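Local structure of 2-hydroxyhepta-2,4-diene-1, 7-dioateisomerase (Mycobacterium abscessus, 3R6O) at residues S231-R243 and S251-E263. The protein binds magnesium and probably acts as a 2-hydroxyhepta-2,4-diene-1,7-dioate isomerase of the fumarylacetoacetate hydrolase family. Numbering follows the deposited sequence.
Sequences SDTTFETFDFELR and SGSTVDMTLGFAE
F240 and G252 form the hydrogen-bonded pair where the strand arms of this beta hairpin run antiparallel; the axes of segments 239-243 and 251-253 approach to 4.8 Å, their directions 163° apart. F240 N donates a hydrogen bond to G252 O at 2.8 Å, and G252 N donates one back to F240 O, and the non-hydrogen-bonded pairs D239–S253 and E241–S251 lie on either side. Beyond the D239–S253 pair, T254 turns into a 3-10 segment yet still grips F238 twice: its backbone N donates to F238 O, and its OG1 accepts from F238 N at 3.1 Å, nearly straight at 168°. The first torsion of T254 sets OG1 between its own N and carbonyl carbon, facing F238; a water 2.7 Å from that OG1 also bonds T237 OG1.

The F240 ring folds back over the glycine, its first torsion carrying it across the neighbouring strand. G252 CA makes a CH-pi contact over the ring face, 4.0 Å from the centroid, while the S253 hydroxyl gives D239 OD1 a weak bond. Farther along, F261 CB sits over one face of the F235 ring, 3.3 Å above its plane; the two rings are near parallel (24°) but slid apart, and A262 CB touches F235 CE2. F261 CE2 reaches the edge of the F238 ring in its plane, 4.0 Å from F238 CE2.

Strand 303-308 flanks 239-244 on the side away from 247-253, an outermost strand of this mixed sheet within the chain. F240 leans on I159 of strand 155-165, which carries the magnesium ligand E160, and F261 on I161 and V163. Y184 of strand 181-192 meets both F238 and F261, so the hairpin and the start of helix 261-269 pack together against the larger sheet.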
loop_
_atom_site.group_PDB
_atom_site.type_symbol
_atom_site.label_atom_id
_atom_site.label_comp_id
_atom_site.label_asym_id
_atom_site.label_seq_id
_atom_site.Cartn_x
_atom_site.Cartn_y
_atom_site.Cartn_z
ATOM N N SER A 231 -6.448 26.382 -10.652
ATOM C CA SER A 231 -5.884 27.635 -10.143
ATOM C C SER A 231 -6.203 27.936 -8.664
ATOM O O SER A 231 -5.859 29.023 -8.169
ATOM C CB SER A 231 -6.377 28.805 -11.006
ATOM O OG SER A 231 -5.436 29.127 -12.024
ATOM N N ASP A 232 -6.807 26.982 -7.948
ATOM C CA ASP A 232 -7.248 27.219 -6.564
ATOM C C ASP A 232 -6.042 27.496 -5.651
ATOM O O ASP A 232 -5.021 26.827 -5.739
ATOM C CB ASP A 232 -7.996 26.003 -5.986
ATOM C CG ASP A 232 -9.282 25.649 -6.729
ATOM O OD1 ASP A 232 -9.686 26.326 -7.691
ATOM O OD2 ASP A 232 -9.895 24.636 -6.322
ATOM N N THR A 233 -6.158 28.462 -4.749
ATOM C CA THR A 233 -5.091 28.704 -3.760
ATOM C C THR A 233 -5.389 28.076 -2.403
ATOM O O THR A 233 -4.515 28.038 -1.513
ATOM C CB THR A 233 -4.831 30.209 -3.578
ATOM O OG1 THR A 233 -6.047 30.880 -3.201
ATOM C CG2 THR A 233 -4.302 30.786 -4.872
ATOM N N THR A 234 -6.610 27.556 -2.257
ATOM C CA THR A 234 -7.008 26.849 -1.060
ATOM C C THR A 234 -7.793 25.608 -1.466
ATOM O O THR A 234 -8.077 25.387 -2.650
ATOM C CB THR A 234 -7.902 27.704 -0.169
ATOM O OG1 THR A 234 -9.025 28.142 -0.939
ATOM C CG2 THR A 234 -7.144 28.904 0.389
ATOM N N PHE A 235 -8.136 24.790 -0.490
ATOM C CA PHE A 235 -8.977 23.623 -0.761
ATOM C C PHE A 235 -10.425 24.043 -0.919
ATOM O O PHE A 235 -10.837 25.095 -0.416
ATOM C CB PHE A 235 -8.825 22.571 0.351
ATOM C CG PHE A 235 -7.510 21.862 0.297
ATOM C CD1 PHE A 235 -7.343 20.747 -0.518
ATOM C CD2 PHE A 235 -6.417 22.359 0.979
ATOM C CE1 PHE A 235 -6.107 20.155 -0.623
ATOM C CE2 PHE A 235 -5.209 21.760 0.893
ATOM C CZ PHE A 235 -5.049 20.644 0.104
ATOM N N GLU A 236 -11.173 23.245 -1.670
ATOM C CA GLU A 236 -12.574 23.499 -1.906
ATOM C C GLU A 236 -13.405 22.759 -0.872
ATOM O O GLU A 236 -12.896 21.965 -0.074
ATOM C CB GLU A 236 -12.986 23.063 -3.317
ATOM C CG GLU A 236 -12.236 23.800 -4.442
ATOM C CD GLU A 236 -13.019 23.883 -5.732
ATOM O OE1 GLU A 236 -14.246 23.636 -5.726
ATOM O OE2 GLU A 236 -12.412 24.244 -6.758
ATOM N N THR A 237 -14.671 23.106 -0.862
ATOM C CA THR A 237 -15.669 22.505 0.008
ATOM C C THR A 237 -16.588 21.637 -0.848
ATOM O O THR A 237 -16.908 21.994 -1.997
ATOM C CB THR A 237 -16.384 23.637 0.723
ATOM O OG1 THR A 237 -15.433 24.246 1.622
ATOM C CG2 THR A 237 -17.613 23.170 1.493
ATOM N N PHE A 238 -16.983 20.477 -0.296
ATOM C CA PHE A 238 -17.914 19.576 -0.972
ATOM C C PHE A 238 -19.052 19.147 -0.071
ATOM O O PHE A 238 -18.882 19.025 1.146
ATOM C CB PHE A 238 -17.194 18.334 -1.460
ATOM C CG PHE A 238 -16.026 18.647 -2.289
ATOM C CD1 PHE A 238 -16.123 18.722 -3.665
ATOM C CD2 PHE A 238 -14.823 18.935 -1.685
ATOM C CE1 PHE A 238 -15.031 19.066 -4.412
ATOM C CE2 PHE A 238 -13.733 19.254 -2.428
ATOM C CZ PHE A 238 -13.834 19.321 -3.792
ATOM N N ASP A 239 -20.218 18.955 -0.678
ATOM C CA ASP A 239 -21.364 18.365 0.019
ATOM C C ASP A 239 -21.674 17.077 -0.680
ATOM O O ASP A 239 -21.707 17.031 -1.895
ATOM C CB ASP A 239 -22.570 19.294 -0.035
ATOM C CG ASP A 239 -22.336 20.588 0.724
ATOM O OD1 ASP A 239 -21.890 20.536 1.908
ATOM O OD2 ASP A 239 -22.580 21.660 0.138
ATOM N N PHE A 240 -21.895 16.008 0.067
ATOM C CA PHE A 240 -22.008 14.709 -0.583
ATOM C C PHE A 240 -23.037 13.831 0.116
ATOM O O PHE A 240 -23.269 13.975 1.319
ATOM C CB PHE A 240 -20.628 14.027 -0.659
ATOM C CG PHE A 240 -19.904 13.962 0.668
ATOM C CD1 PHE A 240 -19.956 12.826 1.431
ATOM C CD2 PHE A 240 -19.246 15.077 1.185
ATOM C CE1 PHE A 240 -19.305 12.757 2.661
ATOM C CE2 PHE A 240 -18.604 15.032 2.451
ATOM C CZ PHE A 240 -18.645 13.878 3.184
ATOM N N GLU A 241 -23.623 12.900 -0.627
ATOM C CA GLU A 241 -24.584 11.984 -0.053
ATOM C C GLU A 241 -24.469 10.587 -0.607
ATOM O O GLU A 241 -24.079 10.394 -1.741
ATOM C CB GLU A 241 -25.999 12.518 -0.259
ATOM C CG GLU A 241 -26.578 12.250 -1.649
ATOM C CD GLU A 241 -28.049 12.624 -1.744
ATOM O OE1 GLU A 241 -28.466 13.580 -1.058
ATOM O OE2 GLU A 241 -28.780 11.944 -2.499
ATOM N N LEU A 242 -24.833 9.612 0.219
ATOM C CA LEU A 242 -24.936 8.241 -0.198
ATOM C C LEU A 242 -26.336 7.696 0.118
ATOM O O LEU A 242 -26.866 7.912 1.223
ATOM C CB LEU A 242 -23.847 7.429 0.512
ATOM C CG LEU A 242 -23.754 5.943 0.176
ATOM C CD1 LEU A 242 -22.289 5.419 0.240
ATOM C CD2 LEU A 242 -24.697 5.079 1.081
ATOM N N ARG A 243 -26.928 7.044 -0.883
ATOM C CA ARG A 243 -28.214 6.406 -0.819
ATOM C C ARG A 243 -28.036 4.944 -1.190
ATOM O O ARG A 243 -27.115 4.582 -1.897
ATOM C CB ARG A 243 -29.226 7.023 -1.811
ATOM C CG ARG A 243 -29.339 8.500 -1.707
ATOM C CD ARG A 243 -30.355 9.103 -2.675
ATOM N NE ARG A 243 -30.609 10.495 -2.314
ATOM C CZ ARG A 243 -31.618 10.932 -1.556
ATOM N NH1 ARG A 243 -32.567 10.108 -1.079
ATOM N NH2 ARG A 243 -31.691 12.225 -1.297
ATOM N N SER A 251 -25.060 11.701 4.727
ATOM C CA SER A 251 -25.055 13.056 4.178
ATOM C C SER A 251 -23.956 13.831 4.902
ATOM O O SER A 251 -23.960 13.898 6.153
ATOM C CB SER A 251 -26.419 13.736 4.362
ATOM O OG SER A 251 -26.369 15.060 3.832
ATOM N N GLY A 252 -22.983 14.343 4.143
ATOM C CA GLY A 252 -21.906 15.088 4.740
ATOM C C GLY A 252 -21.518 16.332 3.974
ATOM O O GLY A 252 -21.883 16.511 2.798
ATOM N N SER A 253 -20.812 17.193 4.695
ATOM C CA SER A 253 -20.128 18.366 4.179
ATOM C C SER A 253 -18.682 18.342 4.719
ATOM O O SER A 253 -18.449 18.061 5.891
ATOM C CB SER A 253 -20.824 19.618 4.695
ATOM O OG SER A 253 -20.096 20.814 4.401
ATOM N N THR A 254 -17.704 18.685 3.887
ATOM C CA THR A 254 -16.321 18.681 4.342
ATOM C C THR A 254 -16.026 19.712 5.465
ATOM O O THR A 254 -14.992 19.626 6.133
ATOM C CB THR A 254 -15.355 18.821 3.144
ATOM O OG1 THR A 254 -15.610 20.049 2.455
ATOM C CG2 THR A 254 -15.552 17.584 2.188
ATOM N N VAL A 255 -16.962 20.618 5.753
ATOM C CA VAL A 255 -16.786 21.561 6.854
ATOM C C VAL A 255 -16.847 20.867 8.208
ATOM O O VAL A 255 -16.448 21.441 9.217
ATOM C CB VAL A 255 -17.841 22.707 6.859
ATOM C CG1 VAL A 255 -17.733 23.529 5.588
ATOM C CG2 VAL A 255 -19.249 22.169 7.065
ATOM N N ASP A 256 -17.356 19.639 8.230
ATOM C CA ASP A 256 -17.460 18.898 9.483
ATOM C C ASP A 256 -16.256 18.017 9.746
ATOM O O ASP A 256 -16.199 17.293 10.755
ATOM C CB ASP A 256 -18.754 18.087 9.507
ATOM C CG ASP A 256 -19.975 18.984 9.617
ATOM O OD1 ASP A 256 -19.967 19.841 10.545
ATOM O OD2 ASP A 256 -20.923 18.849 8.801
ATOM N N MET A 257 -15.276 18.072 8.847
ATOM C CA MET A 257 -14.058 17.319 9.077
ATOM C C MET A 257 -13.336 17.858 10.315
ATOM O O MET A 257 -13.117 19.048 10.486
ATOM C CB MET A 257 -13.164 17.354 7.859
ATOM C CG MET A 257 -13.737 16.664 6.630
ATOM S SD MET A 257 -12.911 17.267 5.127
ATOM C CE MET A 257 -11.420 16.321 5.168
ATOM N N THR A 258 -12.982 16.939 11.194
ATOM C CA THR A 258 -12.173 17.261 12.361
ATOM C C THR A 258 -10.832 17.799 11.855
ATOM O O THR A 258 -10.369 18.857 12.261
ATOM C CB THR A 258 -11.925 15.986 13.157
ATOM O OG1 THR A 258 -13.172 15.462 13.608
ATOM C CG2 THR A 258 -10.980 16.230 14.311
ATOM N N LEU A 259 -10.229 17.065 10.935
ATOM C CA LEU A 259 -9.077 17.567 10.220
ATOM C C LEU A 259 -9.478 17.936 8.799
ATOM O O LEU A 259 -9.820 17.052 7.996
ATOM C CB LEU A 259 -8.011 16.493 10.182
ATOM C CG LEU A 259 -7.399 16.092 11.518
ATOM C CD1 LEU A 259 -6.237 15.133 11.218
ATOM C CD2 LEU A 259 -6.896 17.325 12.272
ATOM N N GLY A 260 -9.378 19.218 8.462
ATOM C CA GLY A 260 -9.606 19.663 7.075
ATOM C C GLY A 260 -8.586 19.116 6.094
ATOM O O GLY A 260 -7.535 18.566 6.500
ATOM N N PHE A 261 -8.878 19.269 4.802
ATOM C CA PHE A 261 -7.979 18.765 3.719
ATOM C C PHE A 261 -6.487 19.073 3.921
ATOM O O PHE A 261 -5.622 18.180 3.797
ATOM C CB PHE A 261 -8.406 19.294 2.341
ATOM C CG PHE A 261 -9.668 18.682 1.808
ATOM C CD1 PHE A 261 -9.723 17.300 1.480
ATOM C CD2 PHE A 261 -10.799 19.454 1.621
ATOM C CE1 PHE A 261 -10.901 16.747 0.984
ATOM C CE2 PHE A 261 -11.972 18.911 1.117
ATOM C CZ PHE A 261 -12.031 17.552 0.796
ATOM N N ALA A 262 -6.175 20.319 4.253
ATOM C CA ALA A 262 -4.787 20.708 4.432
ATOM C C ALA A 262 -4.159 19.980 5.622
ATOM O O ALA A 262 -3.059 19.458 5.530
ATOM C CB ALA A 262 -4.666 22.277 4.544
ATOM N N GLU A 263 -4.895 19.890 6.716
ATOM C CA GLU A 263 -4.423 19.220 7.919
ATOM C C GLU A 263 -4.309 17.710 7.755
ATOM O O GLU A 263 -3.448 17.086 8.382
ATOM C CB GLU A 263 -5.363 19.517 9.081
ATOM C CG GLU A 263 -5.390 20.920 9.542
ATOM C CD GLU A 263 -6.517 21.153 10.556
ATOM O OE1 GLU A 263 -7.731 21.183 10.166
ATOM O OE2 GLU A 263 -6.167 21.300 11.751
HETATM O O HOH W 1 -14.462 22.157 3.641
#